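Local structure of Mll8193 protein (Mesorhizobium loti, 3FH1) at residues Thr79-Glu84 against Ile95-Trp100. The protein is of unknown function but belongs to the SnoaL-like family of the NTF2 clan, whose curved sheet and helices commonly enclose a pocket for small molecules. Sequence-based numbering, arbitrary orientation.
Sequences TRFDLE and IRWRYW
I95 meets L83 through methyl groups, CG2 of I95 lying 3.7 Å from CD2 of L83, where strands 80-89 and 92-100 pair as an antiparallel β hairpin in the curved sheet of this NTF2-like fold. Helix 16-31 packs against both. The backbone O of R96 accepts a hydrogen bond from N of E84, and NH1 of R96 forms a salt bridge with OE1 of E84, approaching at 2.9 Å from above the carboxylate plane; OE2 of E84 forms another with NE of R108 on strand 106-116. The edge of F81 is directed at the face of the six-membered ring of W97 in a T-shaped pair, planes at 90°, with CE2 of F81 3.9 Å from CE3 of W97. NE1 of W97 is hydrogen-bonded to OD1 of N111, and an unidentified ligand lies beside W97, consistent with this aromatic face lining a pocket. R98 exchanges two backbone hydrogen bonds with D82, while its NH2 forms a salt bridge with OD1 of D56 of the second subunit. With CG anti to the backbone N (chi1 177°), Y99 places CD1 over one face of F81, 3.4 Å from CZ of F81; its hydroxyl is 2.6 Å from a water that bonds weakly to OG1 of T79, itself hydrogen-bonded to the backbone O of Q76. On the other face of the sheet, the guanidinium of R80, in one of two conformers, lies flat over W100, planes 13° apart, in a cation-pi contact. An alanine in place of W100 would probably leave R80 without its aromatic platform and D82 without its indole donor. That donor, NE1 of W100, reaches OD2 of D82 at 2.8 Å from above the carboxylate plane.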
# COMPACT_ATOMS: atom_id res chain seq x y z
N THR A 79 -13.37 -16.18 9.66
CA THR A 79 -12.41 -15.30 9.00
C THR A 79 -11.56 -14.61 10.05
O THR A 79 -11.98 -14.43 11.20
CB THR A 79 -13.10 -14.25 8.17
OG1 THR A 79 -13.78 -13.34 9.04
CG2 THR A 79 -14.08 -14.86 7.20
N ARG A 80 -10.33 -14.25 9.66
CA ARG A 80 -9.40 -13.56 10.55
C ARG A 80 -8.33 -12.85 9.73
O ARG A 80 -8.24 -13.00 8.51
CB ARG A 80 -8.72 -14.55 11.51
CG ARG A 80 -7.54 -15.35 10.91
CD ARG A 80 -6.99 -16.38 11.88
NE ARG A 80 -5.86 -17.12 11.31
CZ ARG A 80 -5.96 -18.25 10.59
NH1 ARG A 80 -7.15 -18.80 10.33
NH2 ARG A 80 -4.86 -18.83 10.12
N PHE A 81 -7.53 -12.05 10.42
CA PHE A 81 -6.38 -11.39 9.81
C PHE A 81 -5.12 -11.68 10.62
O PHE A 81 -5.16 -11.66 11.85
CB PHE A 81 -6.52 -9.86 9.79
CG PHE A 81 -7.58 -9.34 8.86
CD1 PHE A 81 -8.91 -9.24 9.25
CD2 PHE A 81 -7.26 -8.88 7.60
CE1 PHE A 81 -9.89 -8.73 8.36
CE2 PHE A 81 -8.22 -8.38 6.74
CZ PHE A 81 -9.55 -8.30 7.16
N ASP A 82 -4.01 -11.92 9.91
CA ASP A 82 -2.70 -11.86 10.51
C ASP A 82 -2.09 -10.53 10.08
O ASP A 82 -2.16 -10.13 8.92
CB ASP A 82 -1.78 -12.95 9.99
CG ASP A 82 -2.24 -14.34 10.34
OD1 ASP A 82 -2.86 -14.50 11.40
OD2 ASP A 82 -1.96 -15.25 9.56
N LEU A 83 -1.53 -9.82 11.04
CA LEU A 83 -0.83 -8.57 10.78
C LEU A 83 0.61 -8.88 10.40
O LEU A 83 1.36 -9.53 11.15
CB LEU A 83 -0.82 -7.69 12.02
CG LEU A 83 -2.22 -7.21 12.42
CD1 LEU A 83 -2.21 -6.55 13.78
CD2 LEU A 83 -2.75 -6.22 11.35
N GLU A 84 1.01 -8.37 9.25
CA GLU A 84 2.38 -8.51 8.79
C GLU A 84 3.25 -7.35 9.28
O GLU A 84 4.34 -7.57 9.82
CB GLU A 84 2.47 -8.63 7.27
CG GLU A 84 1.86 -9.88 6.74
CD GLU A 84 1.96 -9.98 5.20
OE1 GLU A 84 2.33 -8.97 4.56
OE2 GLU A 84 1.68 -11.06 4.67
N ILE A 95 -0.71 -0.75 6.69
CA ILE A 95 -0.91 -1.99 7.47
C ILE A 95 -0.94 -3.10 6.48
O ILE A 95 -1.89 -3.20 5.67
CB ILE A 95 -2.23 -2.02 8.27
CG1 ILE A 95 -2.38 -0.74 9.13
CG2 ILE A 95 -2.30 -3.28 9.08
CD1 ILE A 95 -3.84 -0.53 9.66
N ARG A 96 0.13 -3.90 6.47
CA ARG A 96 0.15 -5.13 5.66
C ARG A 96 -0.42 -6.26 6.47
O ARG A 96 -0.13 -6.43 7.66
CB ARG A 96 1.56 -5.49 5.16
CG ARG A 96 2.03 -4.63 3.98
CD ARG A 96 3.35 -5.21 3.48
NE ARG A 96 4.51 -5.11 4.36
CZ ARG A 96 5.19 -6.15 4.87
NH1 ARG A 96 4.74 -7.37 4.78
NH2 ARG A 96 6.33 -5.96 5.52
N TRP A 97 -1.22 -7.09 5.80
CA TRP A 97 -1.96 -8.18 6.40
C TRP A 97 -2.15 -9.37 5.49
O TRP A 97 -1.94 -9.31 4.29
CB TRP A 97 -3.34 -7.67 6.90
CG TRP A 97 -4.10 -6.84 5.92
CD1 TRP A 97 -4.27 -5.49 6.00
CD2 TRP A 97 -4.91 -7.27 4.80
NE1 TRP A 97 -5.04 -5.03 4.97
CE2 TRP A 97 -5.47 -6.10 4.23
CE3 TRP A 97 -5.19 -8.50 4.21
CZ2 TRP A 97 -6.28 -6.14 3.10
CZ3 TRP A 97 -5.99 -8.53 3.09
CH2 TRP A 97 -6.54 -7.38 2.57
N ARG A 98 -2.53 -10.49 6.11
CA ARG A 98 -2.99 -11.69 5.43
C ARG A 98 -4.40 -11.97 5.96
O ARG A 98 -4.61 -12.08 7.18
CB ARG A 98 -2.09 -12.88 5.69
CG ARG A 98 -2.64 -14.13 5.04
CD ARG A 98 -1.76 -15.33 5.22
NE ARG A 98 -0.39 -15.18 4.76
CZ ARG A 98 -0.00 -15.53 3.53
NH1 ARG A 98 -0.89 -16.01 2.66
NH2 ARG A 98 1.26 -15.42 3.18
N TYR A 99 -5.35 -12.02 5.04
CA TYR A 99 -6.76 -12.30 5.37
C TYR A 99 -7.05 -13.76 5.10
O TYR A 99 -6.77 -14.28 4.00
CB TYR A 99 -7.66 -11.41 4.49
CG TYR A 99 -9.14 -11.65 4.66
CD1 TYR A 99 -9.74 -11.43 5.86
CD2 TYR A 99 -9.94 -12.05 3.58
CE1 TYR A 99 -11.09 -11.61 6.03
CE2 TYR A 99 -11.32 -12.27 3.74
CZ TYR A 99 -11.89 -12.03 4.98
OH TYR A 99 -13.26 -12.20 5.19
N TRP A 100 -7.66 -14.42 6.10
CA TRP A 100 -8.04 -15.82 6.02
C TRP A 100 -9.54 -15.89 5.87
O TRP A 100 -10.28 -15.33 6.67
CB TRP A 100 -7.61 -16.59 7.26
CG TRP A 100 -6.15 -16.67 7.42
CD1 TRP A 100 -5.33 -15.77 8.06
CD2 TRP A 100 -5.32 -17.74 7.00
NE1 TRP A 100 -4.04 -16.22 8.02
CE2 TRP A 100 -4.00 -17.42 7.37
CE3 TRP A 100 -5.55 -18.93 6.31
CZ2 TRP A 100 -2.92 -18.25 7.10
CZ3 TRP A 100 -4.48 -19.74 6.03
CH2 TRP A 100 -3.18 -19.41 6.45
O HOH W 1 -14.56 -10.78 6.93